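IclR family transcriptional regulator (Brucella abortus, PDB 5WHM) represses transcription, probably by binding promoter DNA through a helix-turn-helix domain under the control of a small effector sensed by its C-terminal domain. Local coordinates at residues C[108-119]-C[133-141]; C[217-225]-C[252-263]. All coordinates share one frame; numbering follows the deposited sequence. Where two conformers were deposited one is given.

In the fold
Both contacts lie in the C-terminal, GAF-like part of the chain, and they follow one another without nesting or crossing. Contact 1 comes first: it closes the hairpin of strands 118-125 and 128-135 and fastens the loop beyond it to the end of helix 101-115. Contact 2 then closes a longer loop, running through strand 229-238, by laying helix 244-265 on strand 216-225. Their centres are about 14 Å apart, on one six-stranded antiparallel sheet. Helices 101-115 and 244-265 meet between them, with Met108 against Met258, Leu111 against Leu255, and a cation-pi pair of Tyr114 and Arg254.

Contact 1 (C[108-119]-C[133-141]); sequences MQVLADYAKAAV and DVVQGEGNM
Val119 and Val135 form an antiparallel hydrogen-bonded pair at the open end of the beta hairpin 118-125/128-135. Val119 N reaches Val135 O at 2.8 Å, and Val135 N returns the bond to Val119 O at the same length. Above this pair, methyl CG1 of Val135 presses against the amide of Gln109, 3.2 Å from OE1, and touches Ala112 CB more loosely. The Gln109 chain leaves with CG anti to the backbone N (chi1 -175°) and then bends at chi2 (66°), which brings its amide down onto the strand end. There Gln109 NE2 donates to Gln136 O at 3.2 Å, from above the carbonyl plane.

Past the strand, Gly137 packs its CA against the last turn of the helix, 3.4 Å from Ala112 O. A type II turn from Gly137 to Asn140 follows, while Lys116, with positive phi, ends helix 101-115 opposite it. Asn140 ND2 lies near the backbone of Ala117 and Ala118, and its OD1 is hydrogen-bonded to Thr142 OG1. Two residues before Val135 on the same strand, Asp133 forms salt bridges with Arg101 through OD1 and with Arg145 of the second subunit through OD2. Asp113 OD1 helps to hold the Gln109 amide, accepting Glu138 N at 2.7 Å and Gln109 NE2 at 2.6 Å from opposite faces of its carboxylate plane.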
loop_
_atom_site.group_PDB
_atom_site.type_symbol
_atom_site.label_atom_id
_atom_site.label_comp_id
_atom_site.label_asym_id
_atom_site.label_seq_id
_atom_site.Cartn_x
_atom_site.Cartn_y
_atom_site.Cartn_z
HETATM N N MSE C 108 0.575 -18.021 13.244
HETATM C CA MSE C 108 -0.706 -17.909 12.553
HETATM C C MSE C 108 -0.880 -19.058 11.565
HETATM O O MSE C 108 -1.992 -19.542 11.333
HETATM C CB MSE C 108 -0.805 -16.558 11.824
HETATM C CG MSE C 108 -0.966 -15.379 12.771
HETATM SE SE MSE C 108 -0.486 -13.632 11.926
HETATM C CE MSE C 108 -1.753 -13.594 10.448
ATOM N N GLN C 109 0.237 -19.472 10.963
ATOM C CA GLN C 109 0.186 -20.578 10.014
ATOM C C GLN C 109 -0.237 -21.875 10.700
ATOM O O GLN C 109 -1.088 -22.608 10.180
ATOM C CB GLN C 109 1.541 -20.732 9.324
ATOM C CG GLN C 109 1.572 -21.784 8.224
ATOM C CD GLN C 109 0.705 -21.404 7.044
ATOM O OE1 GLN C 109 1.027 -20.485 6.307
ATOM N NE2 GLN C 109 -0.401 -22.112 6.863
ATOM N N VAL C 110 0.314 -22.154 11.889
ATOM C CA VAL C 110 -0.071 -23.341 12.656
ATOM C C VAL C 110 -1.566 -23.332 12.961
ATOM O O VAL C 110 -2.250 -24.354 12.822
ATOM C CB VAL C 110 0.770 -23.435 13.946
ATOM C CG1 VAL C 110 0.228 -24.533 14.886
ATOM C CG2 VAL C 110 2.237 -23.682 13.604
ATOM N N LEU C 111 -2.101 -22.184 13.382
ATOM C CA LEU C 111 -3.527 -22.124 13.689
ATOM C C LEU C 111 -4.368 -22.258 12.426
ATOM O O LEU C 111 -5.362 -22.996 12.408
ATOM C CB LEU C 111 -3.862 -20.830 14.416
ATOM C CG LEU C 111 -5.362 -20.683 14.727
ATOM C CD1 LEU C 111 -5.895 -21.890 15.564
ATOM C CD2 LEU C 111 -5.655 -19.383 15.413
ATOM N N ALA C 112 -3.983 -21.537 11.359
ATOM C CA ALA C 112 -4.689 -21.644 10.085
ATOM C C ALA C 112 -4.690 -23.083 9.563
ATOM O O ALA C 112 -5.712 -23.555 9.058
ATOM C CB ALA C 112 -4.073 -20.684 9.049
ATOM N N ASP C 113 -3.554 -23.791 9.664
ATOM C CA ASP C 113 -3.494 -25.176 9.204
ATOM C C ASP C 113 -4.412 -26.054 10.043
ATOM O O ASP C 113 -5.170 -26.867 9.506
ATOM C CB ASP C 113 -2.064 -25.727 9.272
ATOM C CG ASP C 113 -1.122 -25.110 8.222
ATOM O OD1 ASP C 113 -1.577 -24.397 7.281
ATOM O OD2 ASP C 113 0.101 -25.341 8.370
ATOM N N TYR C 114 -4.355 -25.896 11.370
ATOM C CA TYR C 114 -5.225 -26.671 12.249
ATOM C C TYR C 114 -6.696 -26.394 11.972
ATOM O O TYR C 114 -7.515 -27.321 11.934
ATOM C CB TYR C 114 -4.921 -26.373 13.712
ATOM C CG TYR C 114 -5.994 -26.955 14.602
ATOM C CD1 TYR C 114 -6.056 -28.331 14.827
ATOM C CD2 TYR C 114 -6.981 -26.146 15.165
ATOM C CE1 TYR C 114 -7.055 -28.884 15.625
ATOM C CE2 TYR C 114 -7.991 -26.695 15.960
ATOM C CZ TYR C 114 -8.011 -28.059 16.183
ATOM O OH TYR C 114 -8.994 -28.592 16.963
ATOM N N ALA C 115 -7.057 -25.125 11.791
ATOM C CA ALA C 115 -8.461 -24.753 11.677
ATOM C C ALA C 115 -8.988 -24.853 10.257
ATOM O O ALA C 115 -10.204 -24.689 10.057
ATOM C CB ALA C 115 -8.680 -23.320 12.185
ATOM N N LYS C 116 -8.099 -25.061 9.278
ATOM C CA LYS C 116 -8.430 -25.019 7.850
ATOM C C LYS C 116 -9.165 -23.729 7.495
ATOM O O LYS C 116 -10.143 -23.719 6.746
ATOM C CB LYS C 116 -9.228 -26.263 7.433
ATOM C CG LYS C 116 -8.551 -27.571 7.839
ATOM C CD LYS C 116 -9.164 -28.773 7.137
ATOM C CE LYS C 116 -8.393 -30.051 7.451
ATOM N NZ LYS C 116 -6.937 -29.901 7.149
ATOM N N ALA C 117 -8.665 -22.618 8.027
ATOM C CA ALA C 117 -9.336 -21.343 7.850
ATOM C C ALA C 117 -8.300 -20.217 7.886
ATOM O O ALA C 117 -7.192 -20.384 8.397
ATOM C CB ALA C 117 -10.399 -21.131 8.927
ATOM N N ALA C 118 -8.692 -19.053 7.382
ATOM C CA ALA C 118 -7.777 -17.913 7.320
ATOM C C ALA C 118 -7.562 -17.262 8.694
ATOM O O ALA C 118 -8.509 -17.052 9.462
ATOM C CB ALA C 118 -8.306 -16.879 6.329
ATOM N N VAL C 119 -6.305 -16.941 8.999
ATOM C CA VAL C 119 -5.922 -16.218 10.210
ATOM C C VAL C 119 -5.301 -14.895 9.765
ATOM O O VAL C 119 -4.457 -14.884 8.855
ATOM C CB VAL C 119 -4.944 -17.036 11.075
ATOM C CG1 VAL C 119 -4.476 -16.277 12.298
ATOM C CG2 VAL C 119 -5.628 -18.397 11.507
ATOM N N ASP C 133 -1.721 -8.571 7.655
ATOM C CA ASP C 133 -1.190 -9.858 7.254
ATOM C C ASP C 133 -2.342 -10.858 7.312
ATOM O O ASP C 133 -3.282 -10.695 8.105
ATOM C CB ASP C 133 -0.001 -10.318 8.125
ATOM C CG ASP C 133 0.889 -11.320 7.384
ATOM O OD1 ASP C 133 1.879 -11.816 7.946
ATOM O OD2 ASP C 133 0.608 -11.604 6.193
ATOM N N VAL C 134 -2.304 -11.824 6.405
ATOM C CA VAL C 134 -3.315 -12.871 6.275
ATOM C C VAL C 134 -2.583 -14.143 5.897
ATOM O O VAL C 134 -1.758 -14.140 4.975
ATOM C CB VAL C 134 -4.380 -12.586 5.192
ATOM C CG1 VAL C 134 -5.476 -13.674 5.233
ATOM C CG2 VAL C 134 -4.973 -11.231 5.324
ATOM N N VAL C 135 -2.910 -15.233 6.569
ATOM C CA VAL C 135 -2.343 -16.539 6.281
ATOM C C VAL C 135 -3.500 -17.509 6.128
ATOM O O VAL C 135 -4.436 -17.492 6.934
ATOM C CB VAL C 135 -1.385 -16.981 7.401
ATOM C CG1 VAL C 135 -1.193 -18.460 7.390
ATOM C CG2 VAL C 135 -0.048 -16.261 7.242
ATOM N N GLN C 136 -3.453 -18.334 5.090
ATOM C CA GLN C 136 -4.473 -19.340 4.857
ATOM C C GLN C 136 -3.937 -20.722 5.187
ATOM O O GLN C 136 -2.758 -21.024 4.948
ATOM C CB GLN C 136 -4.946 -19.298 3.416
ATOM C CG GLN C 136 -5.578 -17.992 3.108
ATOM C CD GLN C 136 -6.937 -18.137 2.473
ATOM O OE1 GLN C 136 -7.773 -17.230 2.561
ATOM N NE2 GLN C 136 -7.166 -19.269 1.810
ATOM N N GLY C 137 -4.812 -21.563 5.725
ATOM C CA GLY C 137 -4.418 -22.927 5.998
ATOM C C GLY C 137 -3.889 -23.603 4.752
ATOM O O GLY C 137 -4.343 -23.303 3.644
ATOM N N GLU C 138 -2.897 -24.476 4.910
ATOM C CA GLU C 138 -2.505 -25.357 3.818
ATOM C C GLU C 138 -3.738 -26.087 3.295
ATOM O O GLU C 138 -4.517 -26.645 4.072
ATOM C CB GLU C 138 -1.451 -26.353 4.310
ATOM C CG GLU C 138 -0.741 -27.131 3.211
ATOM C CD GLU C 138 0.398 -27.980 3.748
ATOM O OE1 GLU C 138 0.367 -28.325 4.954
ATOM O OE2 GLU C 138 1.324 -28.297 2.967
ATOM N N GLY C 139 -3.944 -26.035 1.979
ATOM C CA GLY C 139 -5.136 -26.634 1.398
ATOM C C GLY C 139 -6.432 -25.944 1.771
ATOM O O GLY C 139 -7.472 -26.605 1.889
ATOM N N ASN C 140 -6.399 -24.630 1.976
ATOM C CA ASN C 140 -7.598 -23.837 2.206
ATOM C C ASN C 140 -7.939 -23.106 0.910
ATOM O O ASN C 140 -7.093 -22.400 0.346
ATOM C CB ASN C 140 -7.387 -22.862 3.373
ATOM C CG ASN C 140 -8.617 -22.016 3.673
ATOM O OD1 ASN C 140 -9.731 -22.383 3.312
ATOM N ND2 ASN C 140 -8.414 -20.867 4.331
HETATM N N MSE C 141 -9.161 -23.306 0.421
HETATM C CA MSE C 141 -9.559 -22.803 -0.893
HETATM C C MSE C 141 -10.515 -21.620 -0.789
HETATM O O MSE C 141 -11.293 -21.354 -1.705
HETATM C CB MSE C 141 -10.209 -23.919 -1.712
HETATM C CG MSE C 141 -9.533 -25.272 -1.567
HETATM SE SE MSE C 141 -7.952 -25.490 -2.687
HETATM C CE MSE C 141 -8.489 -27.118 -3.633
#

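Contact 2 (C[217-225]-C[252-263]); sequences NSVAVPLVH and GPRLIEMVHNIS. With ACY (acetic acid), chain J.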
loop_
_atom_site.group_PDB
_atom_site.type_symbol
_atom_site.label_atom_id
_atom_site.label_comp_id
_atom_site.label_asym_id
_atom_site.label_seq_id
_atom_site.Cartn_x
_atom_site.Cartn_y
_atom_site.Cartn_z
ATOM N N ASN C 217 -18.301 -16.912 9.681
ATOM C CA ASN C 217 -18.160 -16.823 11.129
ATOM C C ASN C 217 -16.692 -16.622 11.471
ATOM O O ASN C 217 -15.808 -17.124 10.773
ATOM C CB ASN C 217 -18.638 -18.070 11.841
ATOM C CG ASN C 217 -20.102 -18.343 11.626
ATOM O OD1 ASN C 217 -20.865 -17.470 11.222
ATOM N ND2 ASN C 217 -20.510 -19.566 11.924
ATOM N N SER C 218 -16.440 -15.935 12.582
ATOM C CA SER C 218 -15.070 -15.602 12.913
ATOM C C SER C 218 -14.972 -15.235 14.385
ATOM O O SER C 218 -15.972 -14.868 15.026
ATOM C CB SER C 218 -14.599 -14.443 12.002
ATOM O OG SER C 218 -13.518 -13.746 12.570
ATOM N N VAL C 219 -13.772 -15.404 14.932
ATOM C CA VAL C 219 -13.494 -15.089 16.333
ATOM C C VAL C 219 -12.226 -14.256 16.327
ATOM O O VAL C 219 -11.349 -14.478 15.493
ATOM C CB VAL C 219 -13.312 -16.362 17.194
ATOM C CG1 VAL C 219 -12.190 -17.246 16.643
ATOM C CG2 VAL C 219 -13.062 -16.035 18.680
ATOM N N ALA C 220 -12.120 -13.297 17.245
ATOM C CA ALA C 220 -10.955 -12.408 17.242
ATOM C C ALA C 220 -10.494 -12.143 18.664
ATOM O O ALA C 220 -11.295 -12.176 19.617
ATOM C CB ALA C 220 -11.250 -11.061 16.539
ATOM N N VAL C 221 -9.195 -11.896 18.798
ATOM C CA VAL C 221 -8.558 -11.664 20.097
ATOM C C VAL C 221 -7.619 -10.475 19.954
ATOM O O VAL C 221 -6.752 -10.486 19.060
ATOM C CB VAL C 221 -7.779 -12.896 20.579
ATOM C CG1 VAL C 221 -6.929 -12.559 21.799
ATOM C CG2 VAL C 221 -8.738 -14.062 20.897
ATOM N N PRO C 222 -7.730 -9.444 20.786
ATOM C CA PRO C 222 -6.861 -8.273 20.629
ATOM C C PRO C 222 -5.565 -8.428 21.420
ATOM O O PRO C 222 -5.443 -9.253 22.324
ATOM C CB PRO C 222 -7.722 -7.138 21.198
ATOM C CG PRO C 222 -8.481 -7.840 22.360
ATOM C CD PRO C 222 -8.681 -9.284 21.906
ATOM N N LEU C 223 -4.579 -7.623 21.046
ATOM C CA LEU C 223 -3.311 -7.569 21.763
ATOM C C LEU C 223 -2.880 -6.111 21.863
ATOM O O LEU C 223 -2.767 -5.435 20.838
ATOM C CB LEU C 223 -2.249 -8.391 21.030
ATOM C CG LEU C 223 -0.799 -8.169 21.443
ATOM C CD1 LEU C 223 -0.603 -8.701 22.855
ATOM C CD2 LEU C 223 0.103 -8.866 20.468
ATOM N N VAL C 224 -2.636 -5.625 23.072
ATOM C CA VAL C 224 -2.181 -4.254 23.265
ATOM C C VAL C 224 -0.663 -4.241 23.136
ATOM O O VAL C 224 0.032 -4.890 23.918
ATOM C CB VAL C 224 -2.627 -3.696 24.626
ATOM C CG1 VAL C 224 -2.039 -2.305 24.831
ATOM C CG2 VAL C 224 -4.148 -3.638 24.719
ATOM N N HIS C 225 -0.144 -3.523 22.136
ATOM C CA HIS C 225 1.292 -3.478 21.873
ATOM C C HIS C 225 1.797 -2.052 22.045
ATOM O O HIS C 225 1.180 -1.107 21.543
ATOM C CB HIS C 225 1.618 -3.998 20.470
ATOM C CG HIS C 225 3.063 -4.340 20.273
ATOM N ND1 HIS C 225 4.043 -3.988 21.179
ATOM C CD2 HIS C 225 3.692 -5.017 19.285
ATOM C CE1 HIS C 225 5.216 -4.416 20.745
ATOM N NE2 HIS C 225 5.032 -5.041 19.595
ATOM N N GLY C 252 -11.357 -20.257 19.505
ATOM C CA GLY C 252 -11.207 -19.090 20.345
ATOM C C GLY C 252 -10.120 -19.251 21.398
ATOM O O GLY C 252 -9.187 -18.437 21.474
ATOM N N PRO C 253 -10.225 -20.303 22.239
ATOM C CA PRO C 253 -9.137 -20.593 23.196
ATOM C C PRO C 253 -7.766 -20.763 22.544
ATOM O O PRO C 253 -6.775 -20.217 23.049
ATOM C CB PRO C 253 -9.628 -21.882 23.884
ATOM C CG PRO C 253 -11.117 -21.719 23.891
ATOM C CD PRO C 253 -11.441 -21.092 22.554
ATOM N N ARG C 254 -7.675 -21.480 21.425
ATOM C CA ARG C 254 -6.395 -21.566 20.718
ATOM C C ARG C 254 -5.914 -20.200 20.247
ATOM O O ARG C 254 -4.708 -19.928 20.240
ATOM C CB ARG C 254 -6.505 -22.505 19.522
ATOM C CG ARG C 254 -6.726 -23.932 19.899
ATOM C CD ARG C 254 -7.109 -24.714 18.675
ATOM N NE ARG C 254 -6.000 -25.530 18.226
ATOM C CZ ARG C 254 -5.908 -26.834 18.445
ATOM N NH1 ARG C 254 -6.876 -27.469 19.086
ATOM N NH2 ARG C 254 -4.855 -27.495 18.005
ATOM N N LEU C 255 -6.833 -19.339 19.822
ATOM C CA LEU C 255 -6.400 -18.024 19.346
ATOM C C LEU C 255 -5.874 -17.189 20.506
ATOM O O LEU C 255 -4.899 -16.439 20.352
ATOM C CB LEU C 255 -7.556 -17.325 18.623
ATOM C CG LEU C 255 -7.347 -15.941 18.000
ATOM C CD1 LEU C 255 -6.147 -15.912 17.007
ATOM C CD2 LEU C 255 -8.631 -15.504 17.305
ATOM N N ILE C 256 -6.511 -17.321 21.682
ATOM C CA ILE C 256 -6.054 -16.613 22.877
ATOM C C ILE C 256 -4.649 -17.055 23.252
ATOM O O ILE C 256 -3.803 -16.234 23.624
ATOM C CB ILE C 256 -7.032 -16.838 24.040
ATOM C CG1 ILE C 256 -8.358 -16.111 23.786
ATOM C CG2 ILE C 256 -6.397 -16.433 25.409
ATOM C CD1 ILE C 256 -9.466 -16.569 24.818
ATOM N N GLU C 257 -4.385 -18.363 23.182
ATOM C CA GLU C 257 -3.054 -18.866 23.491
ATOM C C GLU C 257 -2.032 -18.382 22.465
ATOM O O GLU C 257 -0.898 -18.054 22.825
ATOM C CB GLU C 257 -3.074 -20.394 23.554
ATOM C CG GLU C 257 -1.718 -21.027 23.827
ATOM C CD GLU C 257 -1.103 -20.615 25.168
ATOM O OE1 GLU C 257 -1.842 -20.133 26.063
ATOM O OE2 GLU C 257 0.131 -20.782 25.324
HETATM N N MSE C 258 -2.417 -18.343 21.196
HETATM C CA MSE C 258 -1.528 -17.837 20.121
HETATM C C MSE C 258 -1.134 -16.390 20.378
HETATM O O MSE C 258 0.040 -16.035 20.306
HETATM C CB MSE C 258 -2.192 -17.954 18.746
HETATM C CG MSE C 258 -1.202 -17.659 17.533
HETATM SE SE MSE C 258 -2.235 -17.334 15.921
HETATM C CE MSE C 258 -2.774 -15.474 16.218
ATOM N N VAL C 259 -2.123 -15.548 20.676
ATOM C CA VAL C 259 -1.833 -14.144 20.967
ATOM C C VAL C 259 -0.921 -14.021 22.189
ATOM O O VAL C 259 -0.013 -13.180 22.219
ATOM C CB VAL C 259 -3.149 -13.357 21.140
ATOM C CG1 VAL C 259 -2.900 -11.959 21.714
ATOM C CG2 VAL C 259 -3.851 -13.252 19.795
ATOM N N HIS C 260 -1.139 -14.856 23.209
ATOM C CA HIS C 260 -0.235 -14.854 24.355
ATOM C C HIS C 260 1.184 -15.232 23.942
ATOM O O HIS C 260 2.155 -14.641 24.426
ATOM C CB HIS C 260 -0.735 -15.805 25.442
ATOM C CG HIS C 260 0.085 -15.754 26.692
ATOM N ND1 HIS C 260 1.158 -16.591 26.913
ATOM C CD2 HIS C 260 0.011 -14.942 27.772
ATOM C CE1 HIS C 260 1.698 -16.311 28.086
ATOM N NE2 HIS C 260 1.021 -15.314 28.628
ATOM N N ASN C 261 1.323 -16.225 23.060
ATOM C CA ASN C 261 2.653 -16.601 22.578
ATOM C C ASN C 261 3.291 -15.451 21.790
ATOM O O ASN C 261 4.464 -15.125 21.999
ATOM C CB ASN C 261 2.584 -17.871 21.712
ATOM C CG ASN C 261 2.281 -19.154 22.537
ATOM O OD1 ASN C 261 2.689 -19.275 23.692
ATOM N ND2 ASN C 261 1.583 -20.113 21.919
ATOM N N ILE C 262 2.519 -14.803 20.912
ATOM C CA ILE C 262 3.033 -13.643 20.175
ATOM C C ILE C 262 3.473 -12.559 21.149
ATOM O O ILE C 262 4.565 -11.990 21.029
ATOM C CB ILE C 262 1.969 -13.117 19.193
ATOM C CG1 ILE C 262 1.660 -14.173 18.132
ATOM C CG2 ILE C 262 2.450 -11.805 18.525
ATOM C CD1 ILE C 262 0.539 -13.785 17.205
ATOM N N SER C 263 2.632 -12.299 22.160
ATOM C CA SER C 263 2.884 -11.252 23.141
ATOM C C SER C 263 4.167 -11.504 23.930
ATOM O O SER C 263 4.900 -10.561 24.256
ATOM C CB SER C 263 1.684 -11.148 24.080
ATOM O OG SER C 263 1.934 -10.187 25.077
HETATM C C ACY J . -14.468 -10.927 11.022
HETATM O O ACY J . -13.518 -10.628 11.792
HETATM O OXT ACY J . -15.684 -10.923 11.359
HETATM C CH3 ACY J . -14.132 -11.308 9.606
#
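The flat group that meets the helix is the peptide between Val219 and Ala220: Leu255 CD2 sits above its plane, 3.4 Å from Val219 O, and reaches on to Ala220 CA. A second flat group, an acetate probably taken up from the crystallisation liquor, lies across the strand from the helix. One of its faces rests on Ser218, whose OG is hydrogen-bonded to Ser157 OG and makes only a weak contact with the acetate O, lying over the face of the ligand; Ser157 OG, Val158 N and Asn234 ND2 also bond to the acetate.

The contact with the helix is largely apolar, with no hydrogen bond between the segments. Val221 is the central knob. Val221 CG2 drops between Leu255 and Ile256, 3.7 Å from Leu255 CG and 3.6 Å from Ile256 CG1, while Val221 CG1, anti to the backbone N (chi1 170°), leans on Val259 CG2 at 3.7 Å. Leu255 and Val221 run alongside one another, pointing opposite ways, while Ile256 lies nearly perpendicular to Val221. One turn on, Val259 CG1 meets Leu223 CB at 3.7 Å, and Leu223 forks over the next turn, CD1 onto Ser263 CB at 3.6 Å and CD2 towards Ile262 CG2. At the other end Val219 CG2 approaches the bare CA of Gly252 at 3.9 Å; these two residues have the closest CA atoms across the segments.

Ala220 and Pro222 face the other way, onto helix 157-165, and Phe233 of the adjoining strand extends the apolar layer under Val259. A central antiparallel sheet with helices on both faces is the plan of the GAF-like C-terminal domain of IclR regulators, and the acetate, on the sheet face away from helix 244-265, may mark where relatives bind their effectors.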